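Local coordinates for type IV pilus assembly protein PilF (Thermus thermophilus HB8, PDB 5OIU) that binds ATP and probably hydrolyses it as a six-subunit motor that powers the assembly of type IV pili, at residues A19-A24 against G88-D93; L198-A203 against S223-I228; G271-R276 against H332-V337; V289-E294 against G308-K313. All coordinates share one frame; numbering follows the deposited sequence.

In the fold
The four contacts sit apart in the chain, none touching another. Contact 3 is core: it joins two strands of the mixed sheet of the P-loop ATPase fold by backbone hydrogen bonds, beside the ATP site. Contact 2, also largely buried, lies in the same part of the fold but pairs two helices closely packed round a small alanine and has no hydrogen bond across it. Contact 1 is a surface contact in the antiparallel-sheet region, where one aromatic ring rests on a strand. Contact 4, partly buried and nested in the loop that contact 3 closes, lies on a two-stranded sheet in the zinc-binding region and mixes a short strand pair with proline packing and a lysine lying over a guanidinium.

Contact 1: A19-A24 against G88-D93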
loop_
_atom_site.group_PDB
_atom_site.type_symbol
_atom_site.label_atom_id
_atom_site.label_comp_id
_atom_site.label_asym_id
_atom_site.label_seq_id
_atom_site.Cartn_x
_atom_site.Cartn_y
_atom_site.Cartn_z
ATOM N N ALA C 19 17.789 42.174 -25.268
ATOM C CA ALA C 19 17.210 42.142 -23.923
ATOM C C ALA C 19 18.265 42.428 -22.855
ATOM O O ALA C 19 18.056 43.267 -21.968
ATOM C CB ALA C 19 16.540 40.789 -23.656
ATOM N N PHE C 20 19.415 41.746 -22.935
ATOM C CA PHE C 20 20.471 41.950 -21.946
ATOM C C PHE C 20 20.933 43.408 -21.904
ATOM O O PHE C 20 21.003 44.014 -20.828
ATOM C CB PHE C 20 21.650 41.019 -22.232
ATOM C CG PHE C 20 22.776 41.159 -21.252
ATOM C CD1 PHE C 20 22.643 40.683 -19.953
ATOM C CD2 PHE C 20 23.969 41.779 -21.624
ATOM C CE1 PHE C 20 23.677 40.810 -19.039
ATOM C CE2 PHE C 20 25.024 41.902 -20.713
ATOM C CZ PHE C 20 24.873 41.424 -19.419
ATOM N N LEU C 21 21.261 43.990 -23.060
ATOM C CA LEU C 21 21.643 45.405 -23.078
ATOM C C LEU C 21 20.488 46.324 -22.682
ATOM O O LEU C 21 20.709 47.365 -22.051
ATOM C CB LEU C 21 22.160 45.796 -24.455
ATOM C CG LEU C 21 23.335 44.979 -24.974
ATOM C CD1 LEU C 21 23.471 45.169 -26.477
ATOM C CD2 LEU C 21 24.626 45.355 -24.238
ATOM N N GLN C 22 19.253 45.973 -23.045
ATOM C CA GLN C 22 18.113 46.792 -22.645
ATOM C C GLN C 22 17.906 46.824 -21.137
ATOM O O GLN C 22 17.190 47.713 -20.647
ATOM C CB GLN C 22 16.830 46.270 -23.292
ATOM C CG GLN C 22 16.587 46.833 -24.653
ATOM C CD GLN C 22 16.748 48.329 -24.651
ATOM O OE1 GLN C 22 16.289 49.023 -23.722
ATOM N NE2 GLN C 22 17.417 48.842 -25.678
ATOM N N ASP C 23 18.501 45.868 -20.402
ATOM C CA ASP C 23 18.090 45.533 -19.039
ATOM C C ASP C 23 16.630 45.050 -18.984
ATOM O O ASP C 23 15.945 45.204 -17.975
ATOM C CB ASP C 23 18.319 46.712 -18.090
ATOM C CG ASP C 23 18.892 46.283 -16.767
ATOM O OD1 ASP C 23 18.182 45.558 -16.029
ATOM O OD2 ASP C 23 20.056 46.659 -16.472
ATOM N N ALA C 24 16.148 44.435 -20.059
ATOM C CA ALA C 24 14.807 43.863 -20.061
ATOM C C ALA C 24 14.720 42.650 -19.138
ATOM O O ALA C 24 15.665 41.861 -19.002
ATOM C CB ALA C 24 14.398 43.454 -21.474
ATOM N N GLY C 88 30.407 36.019 -25.643
ATOM C CA GLY C 88 31.267 37.182 -25.476
ATOM C C GLY C 88 31.029 37.860 -24.137
ATOM O O GLY C 88 31.191 37.253 -23.069
ATOM N N ALA C 89 30.630 39.132 -24.188
ATOM C CA ALA C 89 30.301 39.921 -23.004
ATOM C C ALA C 89 28.868 39.730 -22.531
ATOM O O ALA C 89 28.524 40.205 -21.444
ATOM C CB ALA C 89 30.522 41.408 -23.277
ATOM N N ILE C 90 28.030 39.072 -23.327
ATOM C CA ILE C 90 26.632 38.844 -22.988
ATOM C C ILE C 90 26.591 37.550 -22.174
ATOM O O ILE C 90 26.699 36.446 -22.714
ATOM C CB ILE C 90 25.754 38.772 -24.242
ATOM C CG1 ILE C 90 26.102 39.908 -25.215
ATOM C CG2 ILE C 90 24.285 38.842 -23.880
ATOM C CD1 ILE C 90 25.377 41.213 -24.939
ATOM N N ASP C 91 26.439 37.693 -20.862
ATOM C CA ASP C 91 26.416 36.570 -19.936
ATOM C C ASP C 91 25.155 36.636 -19.086
ATOM O O ASP C 91 25.049 37.478 -18.189
ATOM C CB ASP C 91 27.653 36.590 -19.052
ATOM C CG ASP C 91 28.120 35.207 -18.700
ATOM O OD1 ASP C 91 28.821 34.597 -19.542
ATOM O OD2 ASP C 91 27.763 34.726 -17.598
ATOM N N VAL C 92 24.210 35.734 -19.329
ATOM C CA VAL C 92 22.956 35.798 -18.590
ATOM C C VAL C 92 22.326 34.416 -18.540
ATOM O O VAL C 92 22.387 33.656 -19.507
ATOM C CB VAL C 92 22.005 36.842 -19.220
ATOM C CG1 VAL C 92 21.933 36.655 -20.739
ATOM C CG2 VAL C 92 20.627 36.765 -18.597
ATOM N N ASP C 93 21.716 34.104 -17.395
ATOM C CA ASP C 93 20.899 32.910 -17.210
ATOM C C ASP C 93 19.431 33.235 -17.441
ATOM O O ASP C 93 18.883 34.157 -16.822
ATOM C CB ASP C 93 21.062 32.350 -15.801
ATOM C CG ASP C 93 22.051 31.216 -15.741
ATOM O OD1 ASP C 93 22.795 31.005 -16.744
ATOM O OD2 ASP C 93 22.079 30.543 -14.680
#
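In the antiparallel-sheet region of PilF, Phe20 at the end of helix 6-22 leans on Ile90 and Val92 of strand 90-101. Its CG is anti to the backbone N (chi1 -180°), which points CG from the helix toward the strand. Ring atom CD2 meets Ile90 CD1 at 3.6 Å, and Ile90 CG2 touches both CD2 and CB of Phe20. Across the ring from CD2, CD1 lies 4.0 Å from Val92 CB, while CE1 comes to 3.7 Å from Asp91 O. The backbone N of Asp91 sits over one face, toward the rim. Leu21 adds a looser touch, its CD2 4.3 Å from Ile90 CD1. An alanine in place of Phe20 would probably leave Val92 CB and the Asp91 backbone without a partner from the helix, keeping little beyond the touch of CB on Ile90 CG2. Just beyond the ring the helix closes in a Schellman motif: Asp23 has positive phi, and Ala24 N bonds to Ala19 O at 2.9 Å. Tyr85 of strand 79-87 packs on Ile90 and Val92, Leu111 of strand 104-111 touches Ala19 and Val92, and Ile42 of strand 36-42 meets Gln22 and Ala24.

Contact 2: L198-A203 against S223-I228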
loop_
_atom_site.group_PDB
_atom_site.type_symbol
_atom_site.label_atom_id
_atom_site.label_comp_id
_atom_site.label_asym_id
_atom_site.label_seq_id
_atom_site.Cartn_x
_atom_site.Cartn_y
_atom_site.Cartn_z
ATOM N N LEU C 198 28.660 9.379 -18.872
ATOM C CA LEU C 198 28.934 9.840 -17.507
ATOM C C LEU C 198 27.641 10.337 -16.867
ATOM O O LEU C 198 27.385 11.536 -16.731
ATOM C CB LEU C 198 30.009 10.925 -17.507
ATOM C CG LEU C 198 30.603 11.207 -16.121
ATOM C CD1 LEU C 198 30.982 9.906 -15.429
ATOM C CD2 LEU C 198 31.790 12.142 -16.192
ATOM N N THR C 199 26.819 9.381 -16.452
ATOM C CA THR C 199 25.616 9.682 -15.707
ATOM C C THR C 199 25.945 10.048 -14.267
ATOM O O THR C 199 27.068 9.869 -13.782
ATOM C CB THR C 199 24.675 8.485 -15.700
ATOM O OG1 THR C 199 25.409 7.329 -15.263
ATOM C CG2 THR C 199 24.091 8.255 -17.092
ATOM N N PHE C 200 24.925 10.550 -13.573
ATOM C CA PHE C 200 25.025 10.714 -12.133
ATOM C C PHE C 200 25.493 9.422 -11.487
ATOM O O PHE C 200 26.510 9.391 -10.787
ATOM C CB PHE C 200 23.675 11.155 -11.561
ATOM C CG PHE C 200 23.471 12.657 -11.556
ATOM C CD1 PHE C 200 24.164 13.459 -10.674
ATOM C CD2 PHE C 200 22.582 13.251 -12.422
ATOM C CE1 PHE C 200 23.989 14.819 -10.657
ATOM C CE2 PHE C 200 22.386 14.624 -12.406
ATOM C CZ PHE C 200 23.097 15.405 -11.524
ATOM N N ALA C 201 24.778 8.328 -11.756
ATOM C CA ALA C 201 25.073 7.072 -11.078
ATOM C C ALA C 201 26.473 6.595 -11.397
ATOM O O ALA C 201 27.199 6.161 -10.502
ATOM C CB ALA C 201 24.052 5.996 -11.459
ATOM N N ARG C 202 26.869 6.657 -12.670
ATOM C CA ARG C 202 28.178 6.140 -13.051
ATOM C C ARG C 202 29.299 6.954 -12.411
ATOM O O ARG C 202 30.283 6.384 -11.919
ATOM C CB ARG C 202 28.316 6.125 -14.570
ATOM C CG ARG C 202 29.724 5.828 -15.057
ATOM C CD ARG C 202 30.064 4.356 -14.905
ATOM N NE ARG C 202 31.357 4.030 -15.508
ATOM C CZ ARG C 202 31.592 4.018 -16.820
ATOM N NH1 ARG C 202 30.616 4.305 -17.684
ATOM N NH2 ARG C 202 32.805 3.711 -17.270
ATOM N N ALA C 203 29.156 8.285 -12.380
ATOM C CA ALA C 203 30.123 9.121 -11.671
ATOM C C ALA C 203 30.115 8.834 -10.171
ATOM O O ALA C 203 31.173 8.683 -9.552
ATOM C CB ALA C 203 29.831 10.598 -11.931
ATOM N N SER C 223 16.654 6.354 -9.424
ATOM C CA SER C 223 16.757 5.403 -8.360
ATOM C C SER C 223 18.183 4.979 -8.022
ATOM O O SER C 223 18.562 5.078 -6.916
ATOM C CB SER C 223 15.821 4.230 -8.610
ATOM O OG SER C 223 14.482 4.659 -8.574
ATOM N N GLU C 224 18.957 4.522 -8.991
ATOM C CA GLU C 224 20.352 4.137 -8.769
ATOM C C GLU C 224 21.130 5.213 -8.015
ATOM O O GLU C 224 21.901 4.904 -7.091
ATOM C CB GLU C 224 21.022 3.833 -10.113
ATOM C CG GLU C 224 21.916 2.601 -10.125
ATOM C CD GLU C 224 21.231 1.363 -9.503
ATOM O OE1 GLU C 224 19.979 1.230 -9.621
ATOM O OE2 GLU C 224 21.947 0.519 -8.893
ATOM N N THR C 225 20.913 6.485 -8.381
ATOM C CA THR C 225 21.607 7.589 -7.723
ATOM C C THR C 225 21.163 7.741 -6.276
ATOM O O THR C 225 21.998 7.936 -5.384
ATOM C CB THR C 225 21.379 8.900 -8.486
ATOM O OG1 THR C 225 21.979 8.810 -9.794
ATOM C CG2 THR C 225 21.962 10.079 -7.720
ATOM N N ALA C 226 19.855 7.656 -6.019
ATOM C CA ALA C 226 19.380 7.739 -4.643
ATOM C C ALA C 226 19.963 6.613 -3.797
ATOM O O ALA C 226 20.308 6.813 -2.627
ATOM C CB ALA C 226 17.851 7.707 -4.597
ATOM N N LYS C 227 20.089 5.419 -4.369
ATOM C CA LYS C 227 20.580 4.310 -3.566
ATOM C C LYS C 227 22.077 4.450 -3.310
ATOM O O LYS C 227 22.529 4.276 -2.173
ATOM C CB LYS C 227 20.229 2.972 -4.228
ATOM C CG LYS C 227 19.081 2.197 -3.527
ATOM C CD LYS C 227 19.547 1.518 -2.189
ATOM C CE LYS C 227 18.378 1.004 -1.293
ATOM N NZ LYS C 227 18.632 1.188 0.167
ATOM N N ILE C 228 22.858 4.824 -4.329
ATOM C CA ILE C 228 24.296 5.026 -4.113
ATOM C C ILE C 228 24.545 6.193 -3.159
ATOM O O ILE C 228 25.416 6.125 -2.287
ATOM C CB ILE C 228 25.031 5.226 -5.448
ATOM C CG1 ILE C 228 24.928 3.968 -6.305
ATOM C CG2 ILE C 228 26.475 5.579 -5.208
ATOM C CD1 ILE C 228 25.293 4.193 -7.722
#
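The ring of Phe200 turns away from helix 223-235 and packs on Ile176 of strand 173-177 and on Arg221, leaving its CB to meet the other helix: Thr225 OG1 lies 3.4 Å from Phe200 CB. This is a helix-to-helix contact in the P-loop ATPase fold, where the first turn of helix 200-206 rests on the first turns of helix 223-235. The small side chain of Ala201 lets the backbones come close, with 4.9 Å between the CA atoms of Ala201 and Thr225. Ala201 CB fits between three residues, touching Thr225 OG1, Glu224 CB at 4.0 Å and Ile228 CD1 at 4.3 Å. The hydroxyl of Thr225 also lies near Ala201 N, but at a poor angle for a hydrogen bond; it is satisfied by a residue flanking the segments. No hydrogen bond crosses the contact, which rests on van der Waals contact round the small Ala201. Helix 200-206 also supplies Leu204, which packs on Thr225 and Ile228. Leu198 and Arg202 reach a second subunit, packing on its Arg76 and Leu77. Thr199 is the N-cap of helix 200-206: its OG1 accepts from Arg202 N at 3.1 Å, with an N-H...O angle of 157°.

Contact 3: G271-R276 against H332-V337; sequences GVLSQR and HELLVV
Glu333 O is gripped by two groups of the opposing strand: the N-H of Ser274, nearly straight at 2.8 Å and 173°, and the CA-H of Leu273, with CA 3.5 Å away. Ser274 O returns the bond to Glu333 N, and the same exchange joins Val272 to Leu335, where Val272 N reaches Leu335 O at 2.8 Å. Both are antiparallel hydrogen-bonded pairs; between and beside them Leu273 faces Leu334, Gln275 faces His332 and Gly271 faces Val336 as non-hydrogen-bonded pairs. Gly271 CA stands 3.1 Å from Leu335 O, and a CB there would be tight against that oxygen. Val272 and Leu335 meet CB to CB on one face, where Ala248 covers them; Leu273 CD1 touches Leu334 CB at 4.1 Å on the other. Gln275 and His332 lie side by side, pointing the same way, with amide and imidazole planes 79° apart. Gln275 OE1 sits at the ring edge, in its plane, 4.0 Å from His332 CD2, but its hydrogen bond is with Thr158 OG1, while NE2 bonds Ser153 O of the ATP pocket. The carboxylate of Glu333 is held chiefly by Leu366 N. Strand 328-336 thus adds an antiparallel edge, within this chain, to the parallel sheet typical of P-loop ATPases, and Gln275 ties that sheet to the nucleotide loop.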
loop_
_atom_site.group_PDB
_atom_site.type_symbol
_atom_site.label_atom_id
_atom_site.label_comp_id
_atom_site.label_asym_id
_atom_site.label_seq_id
_atom_site.Cartn_x
_atom_site.Cartn_y
_atom_site.Cartn_z
ATOM N N GLY C 271 19.083 15.268 7.885
ATOM C CA GLY C 271 18.159 16.384 7.878
ATOM C C GLY C 271 17.708 16.707 6.471
ATOM O O GLY C 271 18.315 16.271 5.481
ATOM N N VAL C 272 16.615 17.474 6.402
ATOM C CA VAL C 272 16.066 17.958 5.141
ATOM C C VAL C 272 15.818 19.451 5.267
ATOM O O VAL C 272 15.172 19.902 6.221
ATOM C CB VAL C 272 14.765 17.234 4.747
ATOM C CG1 VAL C 272 14.321 17.671 3.363
ATOM C CG2 VAL C 272 14.975 15.735 4.765
ATOM N N LEU C 273 16.330 20.217 4.314
ATOM C CA LEU C 273 16.071 21.645 4.239
ATOM C C LEU C 273 15.187 21.908 3.033
ATOM O O LEU C 273 15.561 21.557 1.907
ATOM C CB LEU C 273 17.362 22.441 4.115
ATOM C CG LEU C 273 17.022 23.911 3.984
ATOM C CD1 LEU C 273 16.577 24.404 5.343
ATOM C CD2 LEU C 273 18.224 24.679 3.496
ATOM N N SER C 274 14.028 22.521 3.268
ATOM C CA SER C 274 13.149 22.994 2.208
ATOM C C SER C 274 13.169 24.508 2.171
ATOM O O SER C 274 13.134 25.155 3.221
ATOM C CB SER C 274 11.708 22.528 2.420
ATOM O OG SER C 274 10.977 22.723 1.234
ATOM N N GLN C 275 13.198 25.089 0.977
ATOM C CA GLN C 275 13.219 26.542 0.977
ATOM C C GLN C 275 12.441 27.140 -0.193
ATOM O O GLN C 275 12.086 26.461 -1.162
ATOM C CB GLN C 275 14.665 27.063 1.006
ATOM C CG GLN C 275 15.574 26.690 -0.155
ATOM C CD GLN C 275 16.948 27.355 0.012
ATOM O OE1 GLN C 275 17.733 26.986 0.889
ATOM N NE2 GLN C 275 17.223 28.356 -0.810
ATOM N N ARG C 276 12.163 28.438 -0.053
ATOM C CA ARG C 276 11.518 29.268 -1.060
ATOM C C ARG C 276 12.232 30.612 -1.140
ATOM O O ARG C 276 12.825 31.082 -0.162
ATOM C CB ARG C 276 10.034 29.528 -0.737
ATOM C CG ARG C 276 9.214 28.297 -0.605
ATOM C CD ARG C 276 9.220 27.519 -1.904
ATOM N NE ARG C 276 8.118 26.565 -1.888
ATOM C CZ ARG C 276 8.190 25.374 -1.301
ATOM N NH1 ARG C 276 9.332 24.979 -0.719
ATOM N NH2 ARG C 276 7.127 24.573 -1.307
ATOM N N HIS C 332 12.712 29.258 5.187
ATOM C CA HIS C 332 13.270 27.935 5.413
ATOM C C HIS C 332 12.359 27.036 6.233
ATOM O O HIS C 332 11.613 27.482 7.108
ATOM C CB HIS C 332 14.598 28.040 6.113
ATOM C CG HIS C 332 15.608 28.860 5.373
ATOM N ND1 HIS C 332 16.001 30.117 5.793
ATOM C CD2 HIS C 332 16.323 28.594 4.255
ATOM C CE1 HIS C 332 16.903 30.594 4.955
ATOM N NE2 HIS C 332 17.123 29.686 4.017
ATOM N N GLU C 333 12.465 25.746 5.942
ATOM C CA GLU C 333 11.885 24.687 6.750
ATOM C C GLU C 333 12.961 23.627 6.956
ATOM O O GLU C 333 13.420 23.022 5.978
ATOM C CB GLU C 333 10.671 24.100 6.043
ATOM C CG GLU C 333 9.777 23.291 6.911
ATOM C CD GLU C 333 8.526 22.913 6.181
ATOM O OE1 GLU C 333 8.595 21.965 5.363
ATOM O OE2 GLU C 333 7.493 23.593 6.399
ATOM N N LEU C 334 13.377 23.413 8.216
ATOM C CA LEU C 334 14.531 22.554 8.530
ATOM C C LEU C 334 14.091 21.383 9.403
ATOM O O LEU C 334 13.894 21.531 10.615
ATOM C CB LEU C 334 15.664 23.327 9.206
ATOM C CG LEU C 334 16.862 22.470 9.671
ATOM C CD1 LEU C 334 17.487 21.647 8.558
ATOM C CD2 LEU C 334 17.948 23.320 10.359
ATOM N N LEU C 335 13.974 20.219 8.773
ATOM C CA LEU C 335 13.627 18.975 9.440
ATOM C C LEU C 335 14.921 18.300 9.875
ATOM O O LEU C 335 15.651 17.752 9.037
ATOM C CB LEU C 335 12.821 18.078 8.505
ATOM C CG LEU C 335 12.108 16.859 9.094
ATOM C CD1 LEU C 335 11.035 16.382 8.147
ATOM C CD2 LEU C 335 13.071 15.724 9.374
ATOM N N VAL C 336 15.200 18.345 11.184
ATOM C CA VAL C 336 16.357 17.681 11.783
ATOM C C VAL C 336 15.902 16.337 12.334
ATOM O O VAL C 336 14.972 16.266 13.152
ATOM C CB VAL C 336 17.001 18.546 12.883
ATOM C CG1 VAL C 336 18.233 17.863 13.450
ATOM C CG2 VAL C 336 17.368 19.905 12.345
ATOM N N VAL C 337 16.565 15.274 11.893
ATOM C CA VAL C 337 16.130 13.909 12.169
ATOM C C VAL C 337 16.612 13.480 13.552
ATOM O O VAL C 337 17.808 13.562 13.858
ATOM C CB VAL C 337 16.655 12.961 11.079
ATOM C CG1 VAL C 337 16.336 11.508 11.420
ATOM C CG2 VAL C 337 16.077 13.353 9.732
#

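Contact 4: V289-E294 against G308-K313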
loop_
_atom_site.group_PDB
_atom_site.type_symbol
_atom_site.label_atom_id
_atom_site.label_comp_id
_atom_site.label_asym_id
_atom_site.label_seq_id
_atom_site.Cartn_x
_atom_site.Cartn_y
_atom_site.Cartn_z
ATOM N N VAL C 289 1.531 48.514 7.829
ATOM C CA VAL C 289 0.100 48.254 7.724
ATOM C C VAL C 289 -0.345 47.626 9.034
ATOM O O VAL C 289 0.389 46.837 9.641
ATOM C CB VAL C 289 -0.275 47.362 6.513
ATOM C CG1 VAL C 289 0.424 47.831 5.256
ATOM C CG2 VAL C 289 0.052 45.921 6.776
ATOM N N LYS C 290 -1.510 48.035 9.506
ATOM C CA LYS C 290 -2.086 47.392 10.674
ATOM C C LYS C 290 -2.563 46.024 10.225
ATOM O O LYS C 290 -3.395 45.938 9.314
ATOM C CB LYS C 290 -3.235 48.216 11.254
ATOM C CG LYS C 290 -3.992 47.549 12.395
ATOM C CD LYS C 290 -3.078 47.178 13.560
ATOM C CE LYS C 290 -3.802 46.262 14.558
ATOM N NZ LYS C 290 -3.405 46.527 15.980
ATOM N N PRO C 291 -2.022 44.945 10.765
ATOM C CA PRO C 291 -2.524 43.621 10.409
ATOM C C PRO C 291 -3.842 43.340 11.100
ATOM O O PRO C 291 -4.142 43.878 12.170
ATOM C CB PRO C 291 -1.424 42.690 10.924
ATOM C CG PRO C 291 -0.853 43.423 12.086
ATOM C CD PRO C 291 -0.903 44.879 11.720
ATOM N N ASP C 292 -4.628 42.482 10.476
ATOM C CA ASP C 292 -5.813 41.948 11.140
ATOM C C ASP C 292 -5.383 40.954 12.211
ATOM O O ASP C 292 -4.725 39.952 11.885
ATOM C CB ASP C 292 -6.731 41.263 10.132
ATOM C CG ASP C 292 -8.142 41.032 10.676
ATOM O OD1 ASP C 292 -8.346 41.230 11.895
ATOM O OD2 ASP C 292 -9.049 40.666 9.880
ATOM N N PRO C 293 -5.725 41.173 13.481
ATOM C CA PRO C 293 -5.420 40.156 14.504
ATOM C C PRO C 293 -5.890 38.760 14.132
ATOM O O PRO C 293 -5.176 37.792 14.405
ATOM C CB PRO C 293 -6.155 40.678 15.742
ATOM C CG PRO C 293 -6.251 42.129 15.530
ATOM C CD PRO C 293 -6.390 42.354 14.051
ATOM N N GLU C 294 -7.062 38.626 13.505
ATOM C CA GLU C 294 -7.563 37.298 13.168
ATOM C C GLU C 294 -6.635 36.577 12.201
ATOM O O GLU C 294 -6.339 35.393 12.393
ATOM C CB GLU C 294 -8.967 37.396 12.585
ATOM C CG GLU C 294 -10.043 37.541 13.625
ATOM C CD GLU C 294 -10.347 36.243 14.369
ATOM O OE1 GLU C 294 -9.510 35.296 14.364
ATOM O OE2 GLU C 294 -11.444 36.180 14.969
ATOM N N GLY C 308 2.107 43.327 19.567
ATOM C CA GLY C 308 2.981 44.295 18.944
ATOM C C GLY C 308 2.980 44.237 17.436
ATOM O O GLY C 308 3.301 45.231 16.772
ATOM N N ALA C 309 2.598 43.085 16.886
ATOM C CA ALA C 309 2.961 42.750 15.517
ATOM C C ALA C 309 2.492 43.811 14.542
ATOM O O ALA C 309 1.325 44.204 14.554
ATOM C CB ALA C 309 2.370 41.400 15.133
ATOM N N ARG C 310 3.420 44.290 13.714
ATOM C CA ARG C 310 3.119 45.140 12.571
ATOM C C ARG C 310 3.669 44.464 11.321
ATOM O O ARG C 310 4.589 43.647 11.397
ATOM C CB ARG C 310 3.716 46.554 12.740
ATOM C CG ARG C 310 2.752 47.636 13.327
ATOM C CD ARG C 310 1.664 47.037 14.258
ATOM N NE ARG C 310 1.064 47.952 15.242
ATOM C CZ ARG C 310 0.090 47.609 16.096
ATOM N NH1 ARG C 310 -0.390 48.498 16.960
ATOM N NH2 ARG C 310 -0.397 46.372 16.106
ATOM N N LEU C 311 3.068 44.780 10.172
ATOM C CA LEU C 311 3.470 44.268 8.865
ATOM C C LEU C 311 3.804 45.441 7.953
ATOM O O LEU C 311 3.548 46.600 8.284
ATOM C CB LEU C 311 2.374 43.414 8.211
ATOM C CG LEU C 311 1.963 42.049 8.760
ATOM C CD1 LEU C 311 0.710 41.588 8.019
ATOM C CD2 LEU C 311 3.072 40.984 8.681
ATOM N N TYR C 312 4.364 45.128 6.782
ATOM C CA TYR C 312 4.967 46.134 5.924
ATOM C C TYR C 312 4.678 45.826 4.464
ATOM O O TYR C 312 4.449 44.676 4.090
ATOM C CB TYR C 312 6.498 46.227 6.155
ATOM C CG TYR C 312 6.852 46.452 7.608
ATOM C CD1 TYR C 312 6.864 45.397 8.520
ATOM C CD2 TYR C 312 7.127 47.724 8.080
ATOM C CE1 TYR C 312 7.143 45.615 9.860
ATOM C CE2 TYR C 312 7.423 47.948 9.419
ATOM C CZ TYR C 312 7.431 46.902 10.297
ATOM O OH TYR C 312 7.723 47.156 11.614
ATOM N N LYS C 313 4.680 46.874 3.645
ATOM C CA LYS C 313 4.679 46.726 2.198
ATOM C C LYS C 313 5.471 47.879 1.609
ATOM O O LYS C 313 5.845 48.829 2.294
ATOM C CB LYS C 313 3.259 46.676 1.627
ATOM C CG LYS C 313 2.618 48.044 1.409
ATOM C CD LYS C 313 1.202 47.926 0.821
ATOM C CE LYS C 313 0.924 49.018 -0.251
ATOM N NZ LYS C 313 -0.495 49.524 -0.300
#
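Val289 N donates to Leu311 O at 2.8 Å and 162°, the donor standing above the carbonyl plane, while the return bond from Leu311 N to Val289 O is weak at 3.4 Å. These two bonds make one antiparallel hydrogen-bonded pair, with Val289 CG2 against Leu311 CB at 3.7 Å on the same face. Further along, Pro291 has no N-H to offer and packs instead, its CB 3.8 Å from Leu311 CD1 and its CG 3.4 Å from Ala309 O. That oxygen is satisfied by Arg310 NH2 at 3.2 Å, a bond in the guanidinium plane that helps fix how the group is turned. Lys290 CD lies over one face of the guanidinium, toward the rim. Lys290 NZ and Arg310 NH2, both donors and both likely charged, are modelled too close for a sound contact, so the placing of the lysine tip is doubtful. An alanine in place of Arg310 would probably leave Ala309 O without its donor and Lys290 CD without the flat group beneath it. Asp292 is the N-cap of helix 293-298: OD1 takes a weak bond from Glu294 N at 3.3 Å, and OD2 a weak one with His343 of a third subunit. Leu375 packs on Ala309 and Leu311. The strand pair 286-289 and 311-314 belongs to the zinc-binding region, whose Cys282, Cys285, Cys317 and Cys320 hold the metal in a four-cysteine site, as in GspE-type and PilB-type secretion ATPases.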